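Local coordinates for nucleoside-diphosphate sugar epimerase (SulA family) (Corynebacterium glutamicum, PDB 3OH8), which probably binds a nicotinamide dinucleotide in its Rossmann-type domain and acts on nucleoside-diphosphate sugars as an epimerase, its exact substrate being undefined, at residues Ala27-Pro32 and Thr127-Asp132; Val306-Arg311 and Ala434-Glu439; Ala341-Thr346 and Thr426-Asp431; Asn363-Asn368 and Gln413-Ala418. All coordinates share one frame; numbering follows the deposited sequence.

Overall arrangement
Four contacts illustrate how a multidomain chain is sewn together by chemistry that changes with place. Contact 1 is a buried helix-to-helix junction within the N-terminal part, carried by a salt bridge. Contact 2 joins the end region of strand 298-308 to helix 432-440 through a carboxylate and a glycine; contact 3, only partly buried, joins the start of helix 342-354 to the loop 426-431 through a carboxylate gripping two backbone N-H groups. These three touch through Gln128, His438, Asp343 and Arg428. Contact 4 is buried, yet lies farther from the chain centre and is mainly apolar, meeting contact 3 through Phe427 and Asn368. Contacts 3 and 4 are nested inside the loop that contact 2 closes.

Contact 1: residues Ala27-Pro32 and Thr127-Asp132; sequences ARLTPP and TQLIED
Leu29 and Gln128 mark the closest approach of the two backbones, their CA atoms 6.4 Å apart, where the short helix 25-29 nears its end against the flank of the long helix 119-139. Arg28 reaches over to Asp132 and grips it side-on, one nitrogen to each carboxylate oxygen. Its NE donates to Asp132 OD2 at 2.9 Å, on the syn lone pair, and NH2 donates to Asp132 OD1, also at 2.9 Å, on the syn side but somewhat out of the carboxylate plane. Both bonds are nearly straight, and the guanidinium and carboxylate planes lie only 19° apart, a flat paired arrangement. The bends of Arg28 at chi2 (-62°) and chi3 (-69°) carry CD and then NE round to Asp132. Gln128 NE2 sits over one guanidinium face, 3.3 Å from Arg28 NH2. Both are donors, and the amide looks to other partners: OE1 to His438 and NE2 to Asp343. Gln128 CG, meanwhile, packs 3.3 Å from Arg28 O. Next to the polar groups, Leu29 CD2 rests 4.2 Å from Leu129 CB, with Trp19 completing the apolar patch. Asp132 OD1 has a second cation in Arg428. Two short helices and the long helix 119-139, which follows an antiparallel seven-stranded sheet, are consistent with the helix-grip fold of Bet v 1 and START-like domains, and this contact ties the helices of that fold together.

Contact 2: residues Val306-Arg311 and Ala434-Glu439; sequences VALSGR and AAIAHE
Gly310 and Glu439 come together near the C-terminal part of strand 298-308 of the Rossmann sheet, where an ST turn at Ser309 leads the chain past helix 432-440. This is the tight end of the contact. The CA atoms of the two residues approach to 4.6 Å, a closeness possible because Gly310 has no side chain to interpose. Its CA lies 3.4 Å from Glu439 O, a CA-H...O contact; that carbonyl is buried and has no conventional hydrogen-bond partner in the model. Gly310 N donates to Glu439 OE1 at 2.8 Å, reaching the oxygen on its anti side, 18° out of the carboxylate plane. A bend at chi2 (-61°) places Glu439 CD close to Gly310 N, while CG lies 3.7 Å from Leu308 O. The other end is looser: Leu308 CD1 only grazes Ile436 CG1 at 4.4 Å, and Trp339 of the adjacent strand also packs on Leu308. The third region is watered. Arg311 N donates to Ser309 OG, closing the ST turn, and Arg311 NH2 bonds Thr30 O. Ser309 OG stays 4.1 Å from Glu439 OE1, and a water bridges them, 2.6 Å from Ser309 OG and donating to Glu439 OE1 over 2.7 Å.

Contact 3: residues Ala341-Thr346 and Thr426-Asp431; sequences AIDDLT and TFRYTD
Tyr429 turns its ring edge to Asp343 OD2, which lies near the ring plane 4.1 Å from CE2, while Ala341 CB approaches the ring obliquely, 3.6 Å from CD2. The neighbouring guanidinium of Arg428 carries Asp343 CB over one face and a water in plane at its edge. That water accepts from Arg428 NH1, donates to Asp343 OD2 and also bonds Tyr429 OH, so three polar tips share it. Asp343 OD2 and Arg428 NH1 themselves stay 4.4 Å apart, the oxygen well out of the guanidinium plane, so the two charges are merely close; Arg428 is paired instead with Asp347 and Asp132, and Asp343 OD1 accepts from Gln128. The direct grip belongs to the Asp344 carboxylate, which receives two successive backbone N-H groups on syn lone pairs. Arg428 N donates to OD1 at 2.7 Å and Tyr429 N to OD2 at 2.8 Å. Set anti to the carbonyl carbon (chi1 -80°), Asp344 CG lies 3.4 Å from Arg428 N, and the carboxylate oxygens meet the two N-H groups. A second water donates to Asp344 OD2 and Tyr429 O and accepts from Ala341 N, thereby extending the link to the helix start. Among its neighbours, the loop packs on helix 342-354 and, through Arg428, on helices 119-139 and 158-169, while Tyr429 meets helix 432-440, stacking with His438, and Ala341 ends strand 336-341.

Contact 4: residues Asn363-Asn368 and Gln413-Ala418; sequences NAVAPN and QRTAPA
Val365 and Pro417 meet where two loops pass each other: one leaves strand 360-364 of the Rossmann sheet, the other makes an inverse gamma turn centred on Pro417 before helix 418-422. The proline ring is the hub. Val365 CG2 comes within 3.6 Å of Pro417 CD, and the Val365 carbonyl oxygen lies 3.4 Å from Pro417 CB. This oxygen is buried and finds no hydrogen-bonding partner in the model; carbon atoms of the proline, and of Phe427, pack around it instead. At the rim of the ring, close to its plane, Pro367 CA sits 3.7 Å from Pro417 CG. Asn363 O, two residues before Val365, is 3.7 Å from Pro417 CB, where the two backbones come closest. Val365 (chi1 -59°) sets CG1 anti to the carbonyl carbon and CG2 in the crowded position between N and C, so the two methyl groups diverge: CG2 goes to the proline, CG1 to Thr415 CB at 4.0 Å. The Thr415 hydroxyl is engaged by Ser338 OG of strand 336-341. The weakly bonded strand 412-415 pairs in parallel with strand 265-267, forming a two-stranded sheet beside the main one, an arrangement consistent with the C-terminal part of extended short-chain dehydrogenases.

Contact 1: residues Ala27-Pro32 and Thr127-Asp132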
loop_
_atom_site.group_PDB
_atom_site.type_symbol
_atom_site.label_atom_id
_atom_site.label_comp_id
_atom_site.label_asym_id
_atom_site.label_seq_id
_atom_site.Cartn_x
_atom_site.Cartn_y
_atom_site.Cartn_z
ATOM N N ALA A 27 -1.206 9.758 -3.119
ATOM C CA ALA A 27 -1.627 8.792 -2.099
ATOM C C ALA A 27 -0.494 7.828 -1.714
ATOM O O ALA A 27 -0.272 7.557 -0.530
ATOM C CB ALA A 27 -2.868 8.019 -2.567
ATOM N N ARG A 28 0.227 7.321 -2.710
ATOM C CA ARG A 28 1.322 6.374 -2.451
ATOM C C ARG A 28 2.391 6.967 -1.537
ATOM O O ARG A 28 2.888 6.288 -0.642
ATOM C CB ARG A 28 1.962 5.871 -3.761
ATOM C CG ARG A 28 1.031 5.111 -4.715
ATOM C CD ARG A 28 0.471 3.837 -4.082
ATOM N NE ARG A 28 1.505 2.825 -3.890
ATOM C CZ ARG A 28 1.327 1.676 -3.239
ATOM N NH1 ARG A 28 0.141 1.389 -2.705
ATOM N NH2 ARG A 28 2.334 0.806 -3.127
ATOM N N LEU A 29 2.744 8.237 -1.740
ATOM C CA LEU A 29 3.834 8.837 -0.961
ATOM C C LEU A 29 3.395 9.549 0.332
ATOM O O LEU A 29 4.232 10.045 1.091
ATOM C CB LEU A 29 4.666 9.791 -1.841
ATOM C CG LEU A 29 5.231 9.172 -3.115
ATOM C CD1 LEU A 29 6.260 10.133 -3.777
ATOM C CD2 LEU A 29 5.860 7.803 -2.818
ATOM N N THR A 30 2.093 9.599 0.585
ATOM C CA THR A 30 1.597 10.177 1.832
ATOM C C THR A 30 1.910 9.220 2.988
ATOM O O THR A 30 1.529 8.059 2.949
ATOM C CB THR A 30 0.067 10.445 1.776
ATOM O OG1 THR A 30 -0.210 11.419 0.765
ATOM C CG2 THR A 30 -0.438 10.979 3.115
ATOM N N PRO A 31 2.628 9.703 4.014
ATOM C CA PRO A 31 3.021 8.827 5.126
ATOM C C PRO A 31 1.802 8.302 5.908
ATOM O O PRO A 31 0.935 9.082 6.311
ATOM C CB PRO A 31 3.867 9.748 6.022
ATOM C CG PRO A 31 4.319 10.860 5.126
ATOM C CD PRO A 31 3.211 11.054 4.125
ATOM N N PRO A 32 1.742 6.982 6.128
ATOM C CA PRO A 32 0.603 6.405 6.855
ATOM C C PRO A 32 0.599 6.825 8.316
ATOM O O PRO A 32 -0.443 6.732 8.959
ATOM C CB PRO A 32 0.853 4.887 6.776
ATOM C CG PRO A 32 1.931 4.695 5.764
ATOM C CD PRO A 32 2.707 5.964 5.692
ATOM N N THR A 127 11.716 5.586 0.500
ATOM C CA THR A 127 11.603 4.124 0.438
ATOM C C THR A 127 10.386 3.701 -0.385
ATOM O O THR A 127 10.460 2.773 -1.186
ATOM C CB THR A 127 11.567 3.458 1.847
ATOM O OG1 THR A 127 10.507 4.020 2.627
ATOM C CG2 THR A 127 12.886 3.703 2.573
ATOM N N GLN A 128 9.267 4.383 -0.192
ATOM C CA GLN A 128 8.036 3.990 -0.872
ATOM C C GLN A 128 8.168 4.159 -2.377
ATOM O O GLN A 128 7.752 3.299 -3.150
ATOM C CB GLN A 128 6.836 4.797 -0.359
ATOM C CG GLN A 128 5.490 4.291 -0.881
ATOM C CD GLN A 128 5.059 2.996 -0.199
ATOM O OE1 GLN A 128 5.609 2.606 0.832
ATOM N NE2 GLN A 128 4.046 2.357 -0.746
ATOM N N LEU A 129 8.734 5.281 -2.797
ATOM C CA LEU A 129 8.953 5.529 -4.218
ATOM C C LEU A 129 9.826 4.450 -4.828
ATOM O O LEU A 129 9.498 3.888 -5.885
ATOM C CB LEU A 129 9.669 6.877 -4.421
ATOM C CG LEU A 129 9.377 7.670 -5.700
ATOM C CD1 LEU A 129 10.639 8.358 -6.268
ATOM C CD2 LEU A 129 8.682 6.849 -6.757
ATOM N N ILE A 130 10.966 4.188 -4.193
ATOM C CA ILE A 130 11.922 3.252 -4.768
ATOM C C ILE A 130 11.331 1.839 -4.791
ATOM O O ILE A 130 11.469 1.116 -5.781
ATOM C CB ILE A 130 13.322 3.298 -4.060
ATOM C CG1 ILE A 130 14.340 2.483 -4.850
ATOM C CG2 ILE A 130 13.269 2.735 -2.649
ATOM C CD1 ILE A 130 14.113 2.528 -6.329
ATOM N N GLU A 131 10.632 1.463 -3.726
ATOM C CA GLU A 131 10.053 0.123 -3.687
ATOM C C GLU A 131 8.937 -0.017 -4.713
ATOM O O GLU A 131 8.828 -1.046 -5.375
ATOM C CB GLU A 131 9.580 -0.250 -2.285
ATOM C CG GLU A 131 10.717 -0.314 -1.284
ATOM C CD GLU A 131 11.775 -1.358 -1.649
ATOM O OE1 GLU A 131 11.422 -2.381 -2.279
ATOM O OE2 GLU A 131 12.960 -1.156 -1.301
ATOM N N ASP A 132 8.129 1.026 -4.862
ATOM C CA ASP A 132 7.058 1.010 -5.865
ATOM C C ASP A 132 7.586 0.808 -7.277
ATOM O O ASP A 132 7.052 0.009 -8.042
ATOM C CB ASP A 132 6.254 2.308 -5.818
ATOM C CG ASP A 132 5.022 2.189 -4.940
ATOM O OD1 ASP A 132 5.027 1.320 -4.041
ATOM O OD2 ASP A 132 4.063 2.956 -5.148
#

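Contact 2: residues Val306-Arg311 and Ala434-Glu439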
loop_
_atom_site.group_PDB
_atom_site.type_symbol
_atom_site.label_atom_id
_atom_site.label_comp_id
_atom_site.label_asym_id
_atom_site.label_seq_id
_atom_site.Cartn_x
_atom_site.Cartn_y
_atom_site.Cartn_z
ATOM N N VAL A 306 -2.724 -10.828 8.791
ATOM C CA VAL A 306 -3.064 -9.546 9.364
ATOM C C VAL A 306 -2.225 -8.470 8.679
ATOM O O VAL A 306 -1.004 -8.463 8.779
ATOM C CB VAL A 306 -2.773 -9.516 10.876
ATOM C CG1 VAL A 306 -2.948 -8.092 11.422
ATOM C CG2 VAL A 306 -3.674 -10.507 11.602
ATOM N N ALA A 307 -2.895 -7.574 7.971
ATOM C CA ALA A 307 -2.211 -6.538 7.221
ATOM C C ALA A 307 -1.721 -5.442 8.155
ATOM O O ALA A 307 -2.477 -4.925 8.984
ATOM C CB ALA A 307 -3.133 -5.975 6.154
ATOM N N LEU A 308 -0.444 -5.099 8.038
ATOM C CA LEU A 308 0.128 -4.084 8.906
ATOM C C LEU A 308 0.219 -2.771 8.157
ATOM O O LEU A 308 0.930 -2.666 7.150
ATOM C CB LEU A 308 1.512 -4.490 9.413
ATOM C CG LEU A 308 1.591 -5.843 10.123
ATOM C CD1 LEU A 308 2.999 -6.032 10.653
ATOM C CD2 LEU A 308 0.559 -5.942 11.251
ATOM N N SER A 309 -0.505 -1.776 8.663
ATOM C CA SER A 309 -0.537 -0.447 8.062
ATOM C C SER A 309 -0.483 0.602 9.155
ATOM O O SER A 309 -1.101 0.443 10.213
ATOM C CB SER A 309 -1.813 -0.263 7.237
ATOM O OG SER A 309 -2.044 1.110 6.964
ATOM N N GLY A 310 0.241 1.684 8.893
ATOM C CA GLY A 310 0.301 2.782 9.839
ATOM C C GLY A 310 -1.020 3.527 9.936
ATOM O O GLY A 310 -1.289 4.200 10.925
ATOM N N ARG A 311 -1.863 3.424 8.917
ATOM C CA ARG A 311 -3.057 4.263 8.924
ATOM C C ARG A 311 -4.363 3.566 9.302
ATOM O O ARG A 311 -5.409 4.205 9.344
ATOM C CB ARG A 311 -3.220 5.049 7.618
ATOM C CG ARG A 311 -3.226 4.230 6.358
ATOM C CD ARG A 311 -3.683 5.080 5.167
ATOM N NE ARG A 311 -2.766 6.178 4.855
ATOM C CZ ARG A 311 -1.729 6.073 4.028
ATOM N NH1 ARG A 311 -1.462 4.911 3.447
ATOM N NH2 ARG A 311 -0.957 7.130 3.781
ATOM N N ALA A 434 11.189 -4.598 10.219
ATOM C CA ALA A 434 11.358 -3.715 9.069
ATOM C C ALA A 434 10.023 -3.198 8.516
ATOM O O ALA A 434 9.945 -2.061 8.065
ATOM C CB ALA A 434 12.156 -4.407 7.973
ATOM N N ALA A 435 8.984 -4.033 8.538
ATOM C CA ALA A 435 7.661 -3.602 8.086
ATOM C C ALA A 435 7.112 -2.511 8.999
ATOM O O ALA A 435 6.559 -1.509 8.540
ATOM C CB ALA A 435 6.697 -4.786 8.052
ATOM N N ILE A 436 7.285 -2.704 10.300
ATOM C CA ILE A 436 6.769 -1.763 11.295
ATOM C C ILE A 436 7.515 -0.423 11.239
ATOM O O ILE A 436 6.907 0.647 11.374
ATOM C CB ILE A 436 6.856 -2.376 12.713
ATOM C CG1 ILE A 436 5.840 -3.515 12.866
ATOM C CG2 ILE A 436 6.625 -1.327 13.791
ATOM C CD1 ILE A 436 6.160 -4.441 14.025
ATOM N N ALA A 437 8.830 -0.479 11.029
ATOM C CA ALA A 437 9.625 0.739 10.906
ATOM C C ALA A 437 9.124 1.592 9.731
ATOM O O ALA A 437 9.031 2.828 9.815
ATOM C CB ALA A 437 11.100 0.390 10.729
ATOM N N HIS A 438 8.790 0.914 8.637
ATOM C CA HIS A 438 8.263 1.582 7.446
ATOM C C HIS A 438 6.905 2.206 7.739
ATOM O O HIS A 438 6.666 3.376 7.432
ATOM C CB HIS A 438 8.175 0.582 6.281
ATOM C CG HIS A 438 7.725 1.193 4.983
ATOM N ND1 HIS A 438 8.465 2.132 4.313
ATOM C CD2 HIS A 438 6.624 0.962 4.226
ATOM C CE1 HIS A 438 7.833 2.485 3.199
ATOM N NE2 HIS A 438 6.714 1.784 3.125
ATOM N N GLU A 439 6.018 1.432 8.348
ATOM C CA GLU A 439 4.641 1.880 8.546
ATOM C C GLU A 439 4.435 2.918 9.656
ATOM O O GLU A 439 3.535 3.762 9.570
ATOM C CB GLU A 439 3.733 0.669 8.752
ATOM C CG GLU A 439 3.560 -0.131 7.485
ATOM C CD GLU A 439 2.912 0.684 6.385
ATOM O OE1 GLU A 439 2.028 1.523 6.688
ATOM O OE2 GLU A 439 3.296 0.486 5.214
HETATM O O HOH W 1 -0.270 2.041 5.288
#

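Contact 3: residues Ala341-Thr346 and Thr426-Asp431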
loop_
_atom_site.group_PDB
_atom_site.type_symbol
_atom_site.label_atom_id
_atom_site.label_comp_id
_atom_site.label_asym_id
_atom_site.label_seq_id
_atom_site.Cartn_x
_atom_site.Cartn_y
_atom_site.Cartn_z
ATOM N N ALA A 341 3.031 -6.976 5.549
ATOM C CA ALA A 341 3.104 -5.517 5.420
ATOM C C ALA A 341 2.091 -5.122 4.371
ATOM O O ALA A 341 1.892 -5.850 3.393
ATOM C CB ALA A 341 4.510 -5.089 5.012
ATOM N N ILE A 342 1.399 -4.008 4.582
ATOM C CA ILE A 342 0.340 -3.660 3.642
ATOM C C ILE A 342 0.865 -3.566 2.197
ATOM O O ILE A 342 0.182 -3.974 1.251
ATOM C CB ILE A 342 -0.435 -2.396 4.043
ATOM C CG1 ILE A 342 -1.580 -2.174 3.050
ATOM C CG2 ILE A 342 0.484 -1.165 4.144
ATOM C CD1 ILE A 342 -2.607 -1.160 3.509
ATOM N N ASP A 343 2.079 -3.059 2.022
ATOM C CA ASP A 343 2.609 -2.918 0.672
ATOM C C ASP A 343 2.808 -4.282 0.019
ATOM O O ASP A 343 2.565 -4.450 -1.179
ATOM C CB ASP A 343 3.913 -2.125 0.662
ATOM C CG ASP A 343 3.713 -0.668 1.011
ATOM O OD1 ASP A 343 2.753 -0.057 0.500
ATOM O OD2 ASP A 343 4.524 -0.132 1.802
ATOM N N ASP A 344 3.243 -5.266 0.800
ATOM C CA ASP A 344 3.383 -6.607 0.245
ATOM C C ASP A 344 2.038 -7.209 -0.150
ATOM O O ASP A 344 1.962 -7.958 -1.126
ATOM C CB ASP A 344 4.147 -7.530 1.186
ATOM C CG ASP A 344 5.650 -7.316 1.084
ATOM O OD1 ASP A 344 6.162 -7.342 -0.056
ATOM O OD2 ASP A 344 6.312 -7.112 2.123
ATOM N N LEU A 345 0.986 -6.869 0.594
ATOM C CA LEU A 345 -0.343 -7.377 0.288
ATOM C C LEU A 345 -0.854 -6.799 -1.035
ATOM O O LEU A 345 -1.297 -7.557 -1.908
ATOM C CB LEU A 345 -1.323 -7.096 1.427
ATOM C CG LEU A 345 -2.781 -7.531 1.201
ATOM C CD1 LEU A 345 -2.857 -9.018 0.911
ATOM C CD2 LEU A 345 -3.646 -7.192 2.425
ATOM N N THR A 346 -0.776 -5.476 -1.204
ATOM C CA THR A 346 -1.168 -4.900 -2.487
ATOM C C THR A 346 -0.284 -5.412 -3.640
ATOM O O THR A 346 -0.800 -5.687 -4.725
ATOM C CB THR A 346 -1.271 -3.345 -2.470
ATOM O OG1 THR A 346 0.011 -2.763 -2.200
ATOM C CG2 THR A 346 -2.264 -2.890 -1.393
ATOM N N THR A 426 9.397 -11.655 -4.787
ATOM C CA THR A 426 10.197 -10.803 -3.927
ATOM C C THR A 426 9.258 -10.072 -2.970
ATOM O O THR A 426 8.266 -9.482 -3.395
ATOM C CB THR A 426 10.999 -9.775 -4.768
ATOM O OG1 THR A 426 11.970 -10.466 -5.575
ATOM C CG2 THR A 426 11.707 -8.743 -3.879
ATOM N N PHE A 427 9.562 -10.123 -1.677
ATOM C CA PHE A 427 8.792 -9.379 -0.687
ATOM C C PHE A 427 9.538 -8.111 -0.332
ATOM O O PHE A 427 10.758 -8.112 -0.225
ATOM C CB PHE A 427 8.595 -10.200 0.590
ATOM C CG PHE A 427 7.640 -11.338 0.434
ATOM C CD1 PHE A 427 8.080 -12.566 -0.021
ATOM C CD2 PHE A 427 6.301 -11.181 0.747
ATOM C CE1 PHE A 427 7.205 -13.630 -0.161
ATOM C CE2 PHE A 427 5.410 -12.239 0.602
ATOM C CZ PHE A 427 5.860 -13.465 0.148
ATOM N N ARG A 428 8.795 -7.030 -0.140
ATOM C CA ARG A 428 9.370 -5.778 0.313
ATOM C C ARG A 428 9.856 -5.894 1.751
ATOM O O ARG A 428 10.919 -5.378 2.096
ATOM C CB ARG A 428 8.335 -4.662 0.226
ATOM C CG ARG A 428 7.893 -4.343 -1.196
ATOM C CD ARG A 428 7.111 -3.035 -1.238
ATOM N NE ARG A 428 6.403 -2.863 -2.509
ATOM C CZ ARG A 428 5.956 -1.694 -2.954
ATOM N NH1 ARG A 428 6.152 -0.605 -2.225
ATOM N NH2 ARG A 428 5.315 -1.612 -4.121
ATOM N N TYR A 429 9.066 -6.553 2.594
ATOM C CA TYR A 429 9.415 -6.696 4.004
ATOM C C TYR A 429 9.273 -8.141 4.465
ATOM O O TYR A 429 8.170 -8.647 4.652
ATOM C CB TYR A 429 8.559 -5.761 4.852
ATOM C CG TYR A 429 8.613 -4.352 4.335
ATOM C CD1 TYR A 429 9.723 -3.549 4.584
ATOM C CD2 TYR A 429 7.581 -3.837 3.553
ATOM C CE1 TYR A 429 9.801 -2.254 4.080
ATOM C CE2 TYR A 429 7.643 -2.543 3.055
ATOM C CZ TYR A 429 8.765 -1.764 3.318
ATOM O OH TYR A 429 8.850 -0.496 2.830
ATOM N N THR A 430 10.403 -8.813 4.627
ATOM C CA THR A 430 10.387 -10.192 5.099
ATOM C C THR A 430 10.356 -10.232 6.632
ATOM O O THR A 430 9.917 -11.217 7.229
ATOM C CB THR A 430 11.613 -10.978 4.568
ATOM O OG1 THR A 430 12.806 -10.270 4.905
ATOM C CG2 THR A 430 11.556 -11.110 3.050
ATOM N N ASP A 431 10.816 -9.157 7.266
ATOM C CA ASP A 431 10.905 -9.117 8.725
ATOM C C ASP A 431 9.969 -8.074 9.313
ATOM O O ASP A 431 9.937 -6.931 8.861
ATOM C CB ASP A 431 12.339 -8.819 9.168
ATOM C CG ASP A 431 13.357 -9.661 8.431
ATOM O OD1 ASP A 431 13.159 -10.895 8.346
ATOM O OD2 ASP A 431 14.352 -9.084 7.934
HETATM O O HOH W 2 5.382 -8.340 4.339
HETATM O O HOH W 3 7.249 -0.111 0.412
#

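Contact 4: residues Asn363-Asn368 and Gln413-Ala418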
loop_
_atom_site.group_PDB
_atom_site.type_symbol
_atom_site.label_atom_id
_atom_site.label_comp_id
_atom_site.label_asym_id
_atom_site.label_seq_id
_atom_site.Cartn_x
_atom_site.Cartn_y
_atom_site.Cartn_z
ATOM N N ASN A 363 -1.370 -17.883 -0.165
ATOM C CA ASN A 363 -1.163 -17.335 1.173
ATOM C C ASN A 363 -0.475 -15.976 1.051
ATOM O O ASN A 363 0.701 -15.903 0.681
ATOM C CB ASN A 363 -0.321 -18.271 2.049
ATOM C CG ASN A 363 -1.083 -19.522 2.498
ATOM O OD1 ASN A 363 -0.486 -20.479 3.004
ATOM N ND2 ASN A 363 -2.394 -19.513 2.334
ATOM N N ALA A 364 -1.200 -14.899 1.333
ATOM C CA ALA A 364 -0.584 -13.571 1.287
ATOM C C ALA A 364 -0.133 -13.214 2.687
ATOM O O ALA A 364 -0.844 -12.541 3.428
ATOM C CB ALA A 364 -1.553 -12.535 0.749
ATOM N N VAL A 365 1.041 -13.717 3.047
ATOM C CA VAL A 365 1.623 -13.536 4.364
ATOM C C VAL A 365 3.112 -13.354 4.143
ATOM O O VAL A 365 3.663 -13.865 3.175
ATOM C CB VAL A 365 1.410 -14.795 5.256
ATOM C CG1 VAL A 365 -0.091 -15.106 5.411
ATOM C CG2 VAL A 365 2.165 -15.999 4.673
ATOM N N ALA A 366 3.767 -12.609 5.023
ATOM C CA ALA A 366 5.218 -12.505 4.957
ATOM C C ALA A 366 5.831 -13.881 5.212
ATOM O O ALA A 366 5.221 -14.712 5.874
ATOM C CB ALA A 366 5.727 -11.478 5.979
ATOM N N PRO A 367 7.030 -14.130 4.661
ATOM C CA PRO A 367 7.757 -15.392 4.844
ATOM C C PRO A 367 7.971 -15.748 6.323
ATOM O O PRO A 367 8.146 -16.924 6.625
ATOM C CB PRO A 367 9.116 -15.120 4.193
ATOM C CG PRO A 367 8.879 -14.017 3.214
ATOM C CD PRO A 367 7.725 -13.199 3.743
ATOM N N ASN A 368 7.950 -14.758 7.217
ATOM C CA ASN A 368 8.333 -14.976 8.617
ATOM C C ASN A 368 7.269 -14.637 9.666
ATOM O O ASN A 368 7.307 -13.557 10.263
ATOM C CB ASN A 368 9.616 -14.189 8.938
ATOM C CG ASN A 368 10.811 -14.681 8.148
ATOM O OD1 ASN A 368 11.189 -15.853 8.227
ATOM N ND2 ASN A 368 11.400 -13.797 7.366
ATOM N N GLN A 413 -1.589 -19.080 13.733
ATOM C CA GLN A 413 -1.529 -19.555 12.361
ATOM C C GLN A 413 -0.104 -19.380 11.863
ATOM O O GLN A 413 0.354 -18.253 11.646
ATOM C CB GLN A 413 -2.541 -18.795 11.491
ATOM C CG GLN A 413 -3.996 -19.081 11.881
ATOM C CD GLN A 413 -4.895 -17.851 11.863
ATOM O OE1 GLN A 413 -6.113 -17.963 11.694
ATOM N NE2 GLN A 413 -4.304 -16.678 12.043
ATOM N N ARG A 414 0.602 -20.501 11.730
ATOM C CA ARG A 414 1.989 -20.479 11.302
ATOM C C ARG A 414 2.046 -20.608 9.784
ATOM O O ARG A 414 2.537 -21.608 9.253
ATOM C CB ARG A 414 2.782 -21.593 11.983
ATOM C CG ARG A 414 4.294 -21.491 11.809
ATOM C CD ARG A 414 5.003 -22.681 12.453
ATOM N NE ARG A 414 6.453 -22.545 12.384
ATOM C CZ ARG A 414 7.316 -23.426 12.882
ATOM N NH1 ARG A 414 6.875 -24.519 13.496
ATOM N NH2 ARG A 414 8.623 -23.209 12.762
ATOM N N THR A 415 1.545 -19.582 9.095
ATOM C CA THR A 415 1.364 -19.645 7.655
ATOM C C THR A 415 2.678 -19.400 6.896
ATOM O O THR A 415 3.515 -18.582 7.303
ATOM C CB THR A 415 0.291 -18.636 7.185
ATOM O OG1 THR A 415 -0.765 -18.546 8.156
ATOM C CG2 THR A 415 -0.301 -19.076 5.858
ATOM N N ALA A 416 2.862 -20.125 5.801
ATOM C CA ALA A 416 3.968 -19.866 4.878
ATOM C C ALA A 416 3.415 -19.485 3.502
ATOM O O ALA A 416 2.428 -20.070 3.037
ATOM C CB ALA A 416 4.900 -21.091 4.772
ATOM N N PRO A 417 4.030 -18.478 2.864
ATOM C CA PRO A 417 3.679 -18.110 1.487
ATOM C C PRO A 417 4.373 -19.049 0.503
ATOM O O PRO A 417 5.197 -18.627 -0.308
ATOM C CB PRO A 417 4.209 -16.680 1.365
ATOM C CG PRO A 417 5.413 -16.654 2.303
ATOM C CD PRO A 417 5.105 -17.636 3.424
ATOM N N ALA A 418 4.041 -20.333 0.586
ATOM C CA ALA A 418 4.753 -21.350 -0.189
ATOM C C ALA A 418 4.611 -21.147 -1.696
ATOM O O ALA A 418 5.584 -21.267 -2.445
ATOM C CB ALA A 418 4.276 -22.756 0.205
#